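Dehalogenase (Rhodospirillaceae, PDB 6A41) probably acts as a dehalogenase built on the NAD(P)-binding Rossmann fold of the short-chain dehydrogenase/reductase family. Local coordinates at residues 4-9 with 76-81; 171-176 with 231-236; 80-85 with 113-118. One frame throughout, in Å; residues are numbered along the deposited sequence.

Interaction 1 (4-9 with 76-81)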
loop_
_atom_site.group_PDB
_atom_site.type_symbol
_atom_site.label_atom_id
_atom_site.label_comp_id
_atom_site.label_asym_id
_atom_site.label_seq_id
_atom_site.Cartn_x
_atom_site.Cartn_y
_atom_site.Cartn_z
ATOM N N LYS A 4 -10.690 31.107 1.690
ATOM C CA LYS A 4 -10.896 32.547 1.438
ATOM C C LYS A 4 -9.973 32.911 0.213
ATOM O O LYS A 4 -8.821 32.550 0.200
ATOM C CB LYS A 4 -10.443 33.319 2.712
ATOM C CG LYS A 4 -10.528 34.817 2.615
ATOM C CD LYS A 4 -11.963 35.246 2.731
ATOM C CE LYS A 4 -12.104 36.774 2.573
ATOM N NZ LYS A 4 -13.256 37.014 1.637
ATOM N N ASP A 5 -10.548 33.529 -0.784
ATOM C CA ASP A 5 -9.838 34.114 -1.929
ATOM C C ASP A 5 -9.180 32.984 -2.761
ATOM O O ASP A 5 -8.073 33.183 -3.241
ATOM C CB ASP A 5 -8.759 35.111 -1.443
ATOM C CG ASP A 5 -9.394 36.385 -0.750
ATOM O OD1 ASP A 5 -10.461 36.850 -1.127
ATOM O OD2 ASP A 5 -8.826 36.853 0.237
ATOM N N ARG A 6 -9.714 31.741 -2.737
ATOM C CA ARG A 6 -9.152 30.713 -3.631
ATOM C C ARG A 6 -10.143 30.491 -4.752
ATOM O O ARG A 6 -11.327 30.319 -4.457
ATOM C CB ARG A 6 -8.873 29.383 -2.888
ATOM C CG ARG A 6 -7.798 29.458 -1.805
ATOM C CD ARG A 6 -6.422 29.738 -2.432
ATOM N NE ARG A 6 -5.436 30.060 -1.390
ATOM C CZ ARG A 6 -5.028 31.284 -1.062
ATOM N NH1 ARG A 6 -5.511 32.370 -1.652
ATOM N NH2 ARG A 6 -4.143 31.432 -0.087
ATOM N N VAL A 7 -9.663 30.442 -5.978
ATOM C CA VAL A 7 -10.474 30.163 -7.164
ATOM C C VAL A 7 -10.362 28.653 -7.433
ATOM O O VAL A 7 -9.209 28.151 -7.703
ATOM C CB VAL A 7 -9.964 30.966 -8.428
ATOM C CG1 VAL A 7 -10.778 30.604 -9.653
ATOM C CG2 VAL A 7 -10.019 32.462 -8.121
ATOM N N ILE A 8 -11.511 27.963 -7.329
ATOM C CA ILE A 8 -11.569 26.518 -7.482
ATOM C C ILE A 8 -12.388 26.197 -8.731
ATOM O O ILE A 8 -13.544 26.591 -8.796
ATOM C CB ILE A 8 -12.199 25.903 -6.260
ATOM C CG1 ILE A 8 -11.267 26.270 -5.111
ATOM C CG2 ILE A 8 -12.284 24.396 -6.383
ATOM C CD1 ILE A 8 -11.619 25.715 -3.840
ATOM N N LEU A 9 -11.834 25.449 -9.671
ATOM C CA LEU A 9 -12.608 25.029 -10.826
ATOM C C LEU A 9 -13.014 23.585 -10.614
ATOM O O LEU A 9 -12.145 22.728 -10.414
ATOM C CB LEU A 9 -11.627 25.091 -12.022
ATOM C CG LEU A 9 -12.155 24.465 -13.270
ATOM C CD1 LEU A 9 -13.468 25.135 -13.636
ATOM C CD2 LEU A 9 -11.051 24.581 -14.379
ATOM N N HIS A 76 -6.811 33.541 -12.894
ATOM C CA HIS A 76 -6.065 32.371 -12.446
ATOM C C HIS A 76 -6.986 31.364 -11.888
ATOM O O HIS A 76 -8.077 31.682 -11.612
ATOM C CB HIS A 76 -5.024 32.770 -11.358
ATOM C CG HIS A 76 -5.604 33.196 -10.063
ATOM N ND1 HIS A 76 -6.156 34.433 -9.873
ATOM C CD2 HIS A 76 -5.855 32.497 -8.914
ATOM C CE1 HIS A 76 -6.638 34.535 -8.648
ATOM N NE2 HIS A 76 -6.492 33.367 -8.051
ATOM N N ILE A 77 -6.452 30.172 -11.695
ATOM C CA ILE A 77 -7.115 29.048 -10.992
ATOM C C ILE A 77 -6.193 28.525 -9.864
ATOM O O ILE A 77 -5.054 28.129 -10.138
ATOM C CB ILE A 77 -7.483 27.889 -11.960
ATOM C CG1 ILE A 77 -8.518 28.380 -12.996
ATOM C CG2 ILE A 77 -8.015 26.676 -11.217
ATOM C CD1 ILE A 77 -8.549 27.481 -14.244
ATOM N N ASP A 78 -6.665 28.527 -8.628
ATOM C CA ASP A 78 -5.847 28.037 -7.529
ATOM C C ASP A 78 -5.928 26.519 -7.404
ATOM O O ASP A 78 -4.959 25.876 -6.918
ATOM C CB ASP A 78 -6.283 28.644 -6.214
ATOM C CG ASP A 78 -5.926 30.120 -6.123
ATOM O OD1 ASP A 78 -4.712 30.447 -6.241
ATOM O OD2 ASP A 78 -6.830 30.960 -6.059
ATOM N N ALA A 79 -7.110 25.926 -7.674
ATOM C CA ALA A 79 -7.283 24.503 -7.598
ATOM C C ALA A 79 -8.168 23.952 -8.696
ATOM O O ALA A 79 -9.232 24.589 -9.046
ATOM C CB ALA A 79 -7.966 24.148 -6.266
ATOM N N LEU A 80 -7.729 22.858 -9.285
ATOM C CA LEU A 80 -8.532 22.085 -10.213
ATOM C C LEU A 80 -9.083 20.867 -9.500
ATOM O O LEU A 80 -8.282 20.000 -9.038
ATOM C CB LEU A 80 -7.770 21.681 -11.439
ATOM C CG LEU A 80 -8.328 20.625 -12.417
ATOM C CD1 LEU A 80 -9.612 21.224 -13.025
ATOM C CD2 LEU A 80 -7.338 20.268 -13.495
ATOM N N VAL A 81 -10.387 20.707 -9.488
ATOM C CA VAL A 81 -10.963 19.491 -8.975
ATOM C C VAL A 81 -11.450 18.677 -10.152
ATOM O O VAL A 81 -12.466 19.080 -10.836
ATOM C CB VAL A 81 -12.127 19.812 -8.008
ATOM C CG1 VAL A 81 -12.811 18.555 -7.571
ATOM C CG2 VAL A 81 -11.656 20.616 -6.822
#
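Val7 and Asp78 meet where two neighbouring parallel strands of the Rossmann-type sheet, 7-10 and 79-83, set out, and a side chain here joins in the work of the backbone. The carboxylate of Asp78 turns back beside its own N, with CG anti to the carbonyl carbon (chi1 -71°). Its OD2 thereby receives Val7 N at 2.9 Å on the anti lone pair, almost in a straight line (171°). In return, Val7 O is gripped twice, by Asp78 N at 2.7 Å and by Ala79 N at 3.1 Å. The other carboxylate oxygen forms a salt bridge with Arg126. Arg6 crosses Asp78 at about a right angle, its CD 3.7 Å from Asp78 CG, and its guanidinium forms a salt bridge with Asp227. His76 NE2 adds a weak bond to Asp78 OD2, while its ring rests obliquely against Val7, whose CG2 lies 3.6 Å from His76 NE2. Further along, side chains alternate between the faces of the sheet. Ile8 meets Ala79 and Val81 on one; on the other Leu9 and Leu80 lie side by side, Leu9 CD2 lying 3.9 Å from Leu80 CD1 and also touching Ile77 CD1. The pairing continues with a nearly linear bond (177°) from Val81 N to Leu9 O, 2.8 Å long.

Interaction 2 (171-176 with 231-236)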
loop_
_atom_site.group_PDB
_atom_site.type_symbol
_atom_site.label_atom_id
_atom_site.label_comp_id
_atom_site.label_asym_id
_atom_site.label_seq_id
_atom_site.Cartn_x
_atom_site.Cartn_y
_atom_site.Cartn_z
ATOM N N SER A 171 5.721 23.986 -6.497
ATOM C CA SER A 171 4.890 23.989 -5.359
ATOM C C SER A 171 3.422 23.592 -5.627
ATOM O O SER A 171 2.586 23.767 -4.756
ATOM C CB SER A 171 4.933 25.319 -4.590
ATOM O OG SER A 171 6.260 25.712 -4.339
ATOM N N ILE A 172 3.108 22.950 -6.691
ATOM C CA ILE A 172 1.757 22.575 -6.914
ATOM C C ILE A 172 1.600 21.171 -6.368
ATOM O O ILE A 172 2.428 20.275 -6.657
ATOM C CB ILE A 172 1.573 22.553 -8.434
ATOM C CG1 ILE A 172 1.712 23.984 -8.980
ATOM C CG2 ILE A 172 0.281 21.897 -8.867
ATOM C CD1 ILE A 172 2.020 23.927 -10.430
ATOM N N THR A 173 0.546 20.929 -5.596
ATOM C CA THR A 173 0.323 19.543 -5.114
ATOM C C THR A 173 -0.676 18.809 -6.013
ATOM O O THR A 173 -1.504 19.422 -6.658
ATOM C CB THR A 173 -0.187 19.469 -3.663
ATOM O OG1 THR A 173 -1.536 19.944 -3.576
ATOM C CG2 THR A 173 0.715 20.231 -2.712
ATOM N N VAL A 174 -0.557 17.510 -6.060
ATOM C CA VAL A 174 -1.414 16.665 -6.846
ATOM C C VAL A 174 -1.790 15.477 -5.952
ATOM O O VAL A 174 -0.960 14.699 -5.570
ATOM C CB VAL A 174 -0.755 16.146 -8.073
ATOM C CG1 VAL A 174 -1.751 15.389 -8.917
ATOM C CG2 VAL A 174 -0.168 17.241 -8.933
ATOM N N ASN A 175 -3.068 15.328 -5.768
ATOM C CA ASN A 175 -3.631 14.241 -4.923
ATOM C C ASN A 175 -4.930 13.698 -5.547
ATOM O O ASN A 175 -5.527 14.314 -6.465
ATOM C CB ASN A 175 -3.965 14.815 -3.543
ATOM C CG ASN A 175 -2.733 15.240 -2.786
ATOM O OD1 ASN A 175 -2.540 16.480 -2.534
ATOM N ND2 ASN A 175 -1.863 14.378 -2.516
ATOM N N ALA A 176 -5.420 12.573 -4.995
ATOM C CA ALA A 176 -6.737 12.063 -5.360
ATOM C C ALA A 176 -7.493 11.741 -4.108
ATOM O O ALA A 176 -6.881 11.443 -3.029
ATOM C CB ALA A 176 -6.625 10.801 -6.175
ATOM N N PHE A 231 1.604 20.372 2.236
ATOM C CA PHE A 231 2.691 19.435 2.330
ATOM C C PHE A 231 2.181 17.990 2.009
ATOM O O PHE A 231 2.913 17.015 2.230
ATOM C CB PHE A 231 3.395 19.512 3.690
ATOM C CG PHE A 231 4.845 19.131 3.649
ATOM C CD1 PHE A 231 5.699 19.745 2.753
ATOM C CD2 PHE A 231 5.383 18.117 4.466
ATOM C CE1 PHE A 231 7.090 19.426 2.676
ATOM C CE2 PHE A 231 6.741 17.791 4.398
ATOM C CZ PHE A 231 7.572 18.408 3.519
ATOM N N ILE A 232 0.932 17.856 1.582
ATOM C CA ILE A 232 0.421 16.597 1.179
ATOM C C ILE A 232 0.452 16.559 -0.356
ATOM O O ILE A 232 -0.140 17.431 -1.007
ATOM C CB ILE A 232 -1.035 16.396 1.630
ATOM C CG1 ILE A 232 -1.054 16.487 3.152
ATOM C CG2 ILE A 232 -1.630 15.123 1.052
ATOM C CD1 ILE A 232 -2.468 16.539 3.753
ATOM N N THR A 233 1.135 15.568 -0.910
ATOM C CA THR A 233 1.102 15.425 -2.433
ATOM C C THR A 233 1.434 14.035 -2.805
ATOM O O THR A 233 2.073 13.295 -2.019
ATOM C CB THR A 233 2.074 16.443 -3.108
ATOM O OG1 THR A 233 1.776 16.581 -4.463
ATOM C CG2 THR A 233 3.527 16.102 -2.966
ATOM N N GLY A 234 0.950 13.640 -3.967
ATOM C CA GLY A 234 1.179 12.334 -4.429
ATOM C C GLY A 234 0.324 11.274 -3.784
ATOM O O GLY A 234 0.648 10.087 -3.911
ATOM N N HIS A 235 -0.765 11.675 -3.151
ATOM C CA HIS A 235 -1.452 10.751 -2.315
ATOM C C HIS A 235 -2.864 10.444 -2.851
ATOM O O HIS A 235 -3.549 11.337 -3.315
ATOM C CB HIS A 235 -1.618 11.300 -0.885
ATOM C CG HIS A 235 -2.207 10.294 0.096
ATOM N ND1 HIS A 235 -1.701 9.016 0.279
ATOM C CD2 HIS A 235 -3.254 10.416 0.954
ATOM C CE1 HIS A 235 -2.416 8.409 1.241
ATOM N NE2 HIS A 235 -3.358 9.245 1.674
ATOM N N VAL A 236 -3.291 9.198 -2.641
ATOM C CA VAL A 236 -4.705 8.806 -2.883
ATOM C C VAL A 236 -5.385 8.551 -1.513
ATOM O O VAL A 236 -5.034 7.566 -0.857
ATOM C CB VAL A 236 -4.759 7.516 -3.738
ATOM C CG1 VAL A 236 -6.246 7.126 -3.839
ATOM C CG2 VAL A 236 -4.104 7.796 -5.057
HETATM O O HOH W 1 3.492 17.891 -5.923
#
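The last join of the parallel Rossmann sheet is made here, as Thr173 to Ala176 of strand 172-179 receive the segment Ile232 to Val236, which leads into the final strand, 236-239. It illustrates how a side chain can stand in for the backbone before regular pairing begins. Thr233 holds OG1 anti to its own backbone N (chi1 -163°), which brings the hydroxyl against the strand, where a carbonyl would otherwise be expected. Thr233 OG1 accepts Val174 N at 3.0 Å, nearly straight (169°), and gives its own proton to a water 2.6 Å away. That water donates in turn to Ile172 O at 2.7 Å, so the hydroxyl is engaged both as acceptor and as donor. Thr173 crosses Thr233 obliquely and sets its CB 3.3 Å from Ile232 O. The chain then turns at Gly234, whose positive phi (77°) suits a residue without a side chain, and Gly234 N bonds to Val174 O at 2.7 Å. Asn175 packs its amide against the backbone of Ile232 to His235 and the CB of His235. An alanine here would remove that amide and would probably open a gap beside the bend, leaving the loop freer to shift. On its other side the strand is hydrogen-bonded to strand 129-136. The imidazole of His235 points into a subunit interface, where its NE2 is hydrogen-bonded to NE2 of His235 of the second subunit. True parallel pairing starts with Ala176, whose N reaches His235 O at 2.8 Å, and beside that bond Ala176 CB packs 4.1 Å from Val236 CG2.

Interaction 3 (80-85 with 113-118)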
loop_
_atom_site.group_PDB
_atom_site.type_symbol
_atom_site.label_atom_id
_atom_site.label_comp_id
_atom_site.label_asym_id
_atom_site.label_seq_id
_atom_site.Cartn_x
_atom_site.Cartn_y
_atom_site.Cartn_z
ATOM N N LEU A 80 -7.729 22.858 -9.285
ATOM C CA LEU A 80 -8.532 22.085 -10.213
ATOM C C LEU A 80 -9.083 20.867 -9.500
ATOM O O LEU A 80 -8.282 20.000 -9.038
ATOM C CB LEU A 80 -7.770 21.681 -11.439
ATOM C CG LEU A 80 -8.328 20.625 -12.417
ATOM C CD1 LEU A 80 -9.612 21.224 -13.025
ATOM C CD2 LEU A 80 -7.338 20.268 -13.495
ATOM N N VAL A 81 -10.387 20.707 -9.488
ATOM C CA VAL A 81 -10.963 19.491 -8.975
ATOM C C VAL A 81 -11.450 18.677 -10.152
ATOM O O VAL A 81 -12.466 19.080 -10.836
ATOM C CB VAL A 81 -12.127 19.812 -8.008
ATOM C CG1 VAL A 81 -12.811 18.555 -7.571
ATOM C CG2 VAL A 81 -11.656 20.616 -6.822
ATOM N N ASN A 82 -10.725 17.629 -10.496
ATOM C CA ASN A 82 -11.073 16.812 -11.650
ATOM C C ASN A 82 -12.114 15.784 -11.122
ATOM O O ASN A 82 -11.727 14.805 -10.559
ATOM C CB ASN A 82 -9.890 16.070 -12.178
ATOM C CG ASN A 82 -8.997 16.866 -13.138
ATOM O OD1 ASN A 82 -7.776 16.829 -12.991
ATOM N ND2 ASN A 82 -9.552 17.353 -14.160
ATOM N N ASN A 83 -13.391 16.059 -11.311
ATOM C CA ASN A 83 -14.517 15.312 -10.850
ATOM C C ASN A 83 -15.045 14.477 -12.031
ATOM O O ASN A 83 -15.740 14.936 -12.879
ATOM C CB ASN A 83 -15.523 16.282 -10.283
ATOM C CG ASN A 83 -16.815 15.624 -9.888
ATOM O OD1 ASN A 83 -16.840 14.710 -9.029
ATOM N ND2 ASN A 83 -17.898 16.078 -10.457
ATOM N N ASP A 84 -14.549 13.254 -12.118
ATOM C CA ASP A 84 -14.709 12.382 -13.267
ATOM C C ASP A 84 -15.454 11.116 -12.840
ATOM O O ASP A 84 -15.152 10.527 -11.792
ATOM C CB ASP A 84 -13.320 12.047 -13.874
ATOM C CG ASP A 84 -12.513 13.317 -14.098
ATOM O OD1 ASP A 84 -12.896 14.099 -14.974
ATOM O OD2 ASP A 84 -11.553 13.551 -13.316
ATOM N N ALA A 85 -16.459 10.747 -13.645
ATOM C CA ALA A 85 -17.311 9.606 -13.365
ATOM C C ALA A 85 -17.917 8.999 -14.621
ATOM O O ALA A 85 -18.507 9.713 -15.376
ATOM C CB ALA A 85 -18.391 9.946 -12.422
ATOM N N PHE A 113 -6.419 13.772 -17.451
ATOM C CA PHE A 113 -5.033 14.086 -17.811
ATOM C C PHE A 113 -5.017 15.300 -18.765
ATOM O O PHE A 113 -4.227 16.215 -18.590
ATOM C CB PHE A 113 -4.356 12.903 -18.500
ATOM C CG PHE A 113 -2.938 13.147 -18.872
ATOM C CD1 PHE A 113 -1.983 13.245 -17.930
ATOM C CD2 PHE A 113 -2.584 13.341 -20.175
ATOM C CE1 PHE A 113 -0.643 13.497 -18.265
ATOM C CE2 PHE A 113 -1.272 13.642 -20.537
ATOM C CZ PHE A 113 -0.289 13.604 -19.591
ATOM N N ARG A 114 -5.900 15.279 -19.734
ATOM C CA ARG A 114 -6.029 16.405 -20.645
ATOM C C ARG A 114 -6.309 17.724 -19.949
ATOM O O ARG A 114 -5.660 18.748 -20.272
ATOM C CB ARG A 114 -7.078 16.064 -21.740
ATOM C CG ARG A 114 -7.469 17.161 -22.751
ATOM C CD ARG A 114 -6.304 17.645 -23.552
ATOM N NE ARG A 114 -6.741 18.623 -24.598
ATOM C CZ ARG A 114 -5.962 19.561 -25.154
ATOM N NH1 ARG A 114 -4.704 19.651 -24.793
ATOM N NH2 ARG A 114 -6.461 20.457 -26.000
ATOM N N LEU A 115 -7.269 17.715 -19.018
ATOM C CA LEU A 115 -7.593 18.894 -18.281
ATOM C C LEU A 115 -6.403 19.375 -17.471
ATOM O O LEU A 115 -6.173 20.598 -17.414
ATOM C CB LEU A 115 -8.734 18.752 -17.330
ATOM C CG LEU A 115 -10.082 18.892 -18.003
ATOM C CD1 LEU A 115 -11.130 18.605 -16.957
ATOM C CD2 LEU A 115 -10.411 20.231 -18.642
ATOM N N THR A 116 -5.642 18.458 -16.885
ATOM C CA THR A 116 -4.438 18.834 -16.152
ATOM C C THR A 116 -3.388 19.490 -17.057
ATOM O O THR A 116 -2.797 20.510 -16.668
ATOM C CB THR A 116 -3.863 17.661 -15.391
ATOM O OG1 THR A 116 -4.883 17.070 -14.585
ATOM C CG2 THR A 116 -2.767 18.044 -14.501
ATOM N N GLN A 117 -3.224 18.993 -18.283
ATOM C CA GLN A 117 -2.299 19.564 -19.249
ATOM C C GLN A 117 -2.663 21.021 -19.626
ATOM O O GLN A 117 -1.821 21.849 -19.772
ATOM C CB GLN A 117 -2.395 18.840 -20.583
ATOM C CG GLN A 117 -1.734 17.527 -20.620
ATOM C CD GLN A 117 -1.781 16.985 -22.078
ATOM O OE1 GLN A 117 -2.901 16.714 -22.546
ATOM N NE2 GLN A 117 -0.629 16.943 -22.787
ATOM N N LEU A 118 -3.954 21.258 -19.749
ATOM C CA LEU A 118 -4.534 22.590 -19.985
ATOM C C LEU A 118 -4.407 23.548 -18.807
ATOM O O LEU A 118 -4.093 24.706 -19.008
ATOM C CB LEU A 118 -5.989 22.423 -20.447
ATOM C CG LEU A 118 -6.153 21.842 -21.804
ATOM C CD1 LEU A 118 -7.604 21.395 -21.963
ATOM C CD2 LEU A 118 -5.800 22.858 -22.926
#
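Leu80 and Asn82, on residues 80-83 of strand 79-83, face Leu115 and Thr116 in the turns 113-118 of helix 98-126, and these two short segments run nearly antiparallel: their directions differ by 165° and their axes come within 9.6 Å. This is the first half of a beta-alpha-beta crossover, in which the helix returns the chain across one face of the sheet. Alternate strand residues point to the helix. The Asn82 amide and the Leu115 side chain slide past each other in opposite directions, with Asn82 ND2 3.4 Å from CD1 and 3.6 Å from CB of Leu115, so the amide nitrogen lies against an apolar branch. Thr116 meets the same amide at about a right angle, its OG1 3.3 Å from Asn82 OD1; the hydroxyl is hydrogen-bonded within its own helix to Pro112 O. Leu80 brings CD2 to 4.1 Å from Leu115 O, giving the helix backbone an apolar neighbour. The sequence Asn82-Asn83-Asp84-Ala85 stands where classical members of the family carry the Asn-Asn-Ala-Gly motif, and Asn83 bonds through its amide to the backbone of Lys15 and Ala17. The outer side of helix 98-126 belongs to the assembly: Phe113 meets Phe101 of the third subunit edge-to-face. Around the contact, Leu115 continues onto Pro63 and Met66 of helix 63-74, and Thr116 touches Phe133 of strand 129-136.

In the fold
From the N terminus, strand 7-10 comes first, and the chain then builds strands 31-34 and 56-57 on one side of it before returning. Interaction 1 closes that excursion by laying 79-83 along the other side of 7-10. The same strand opens interaction 3, which shares Leu80 and Val81 with interaction 1 and closes a shorter loop when helix 98-126 comes back over the sheet. Strand 129-136 then leads to 172-179, where interaction 2 opens, to close on the loop 231-236 that enters the last strand, 236-239, at one edge of the sheet within the chain. The loops do not nest: the first two meet on the shared strand, and the third follows separately. Interaction 1 joins two strands, interaction 2 a strand to a loop, interaction 3 a helix to the sheet.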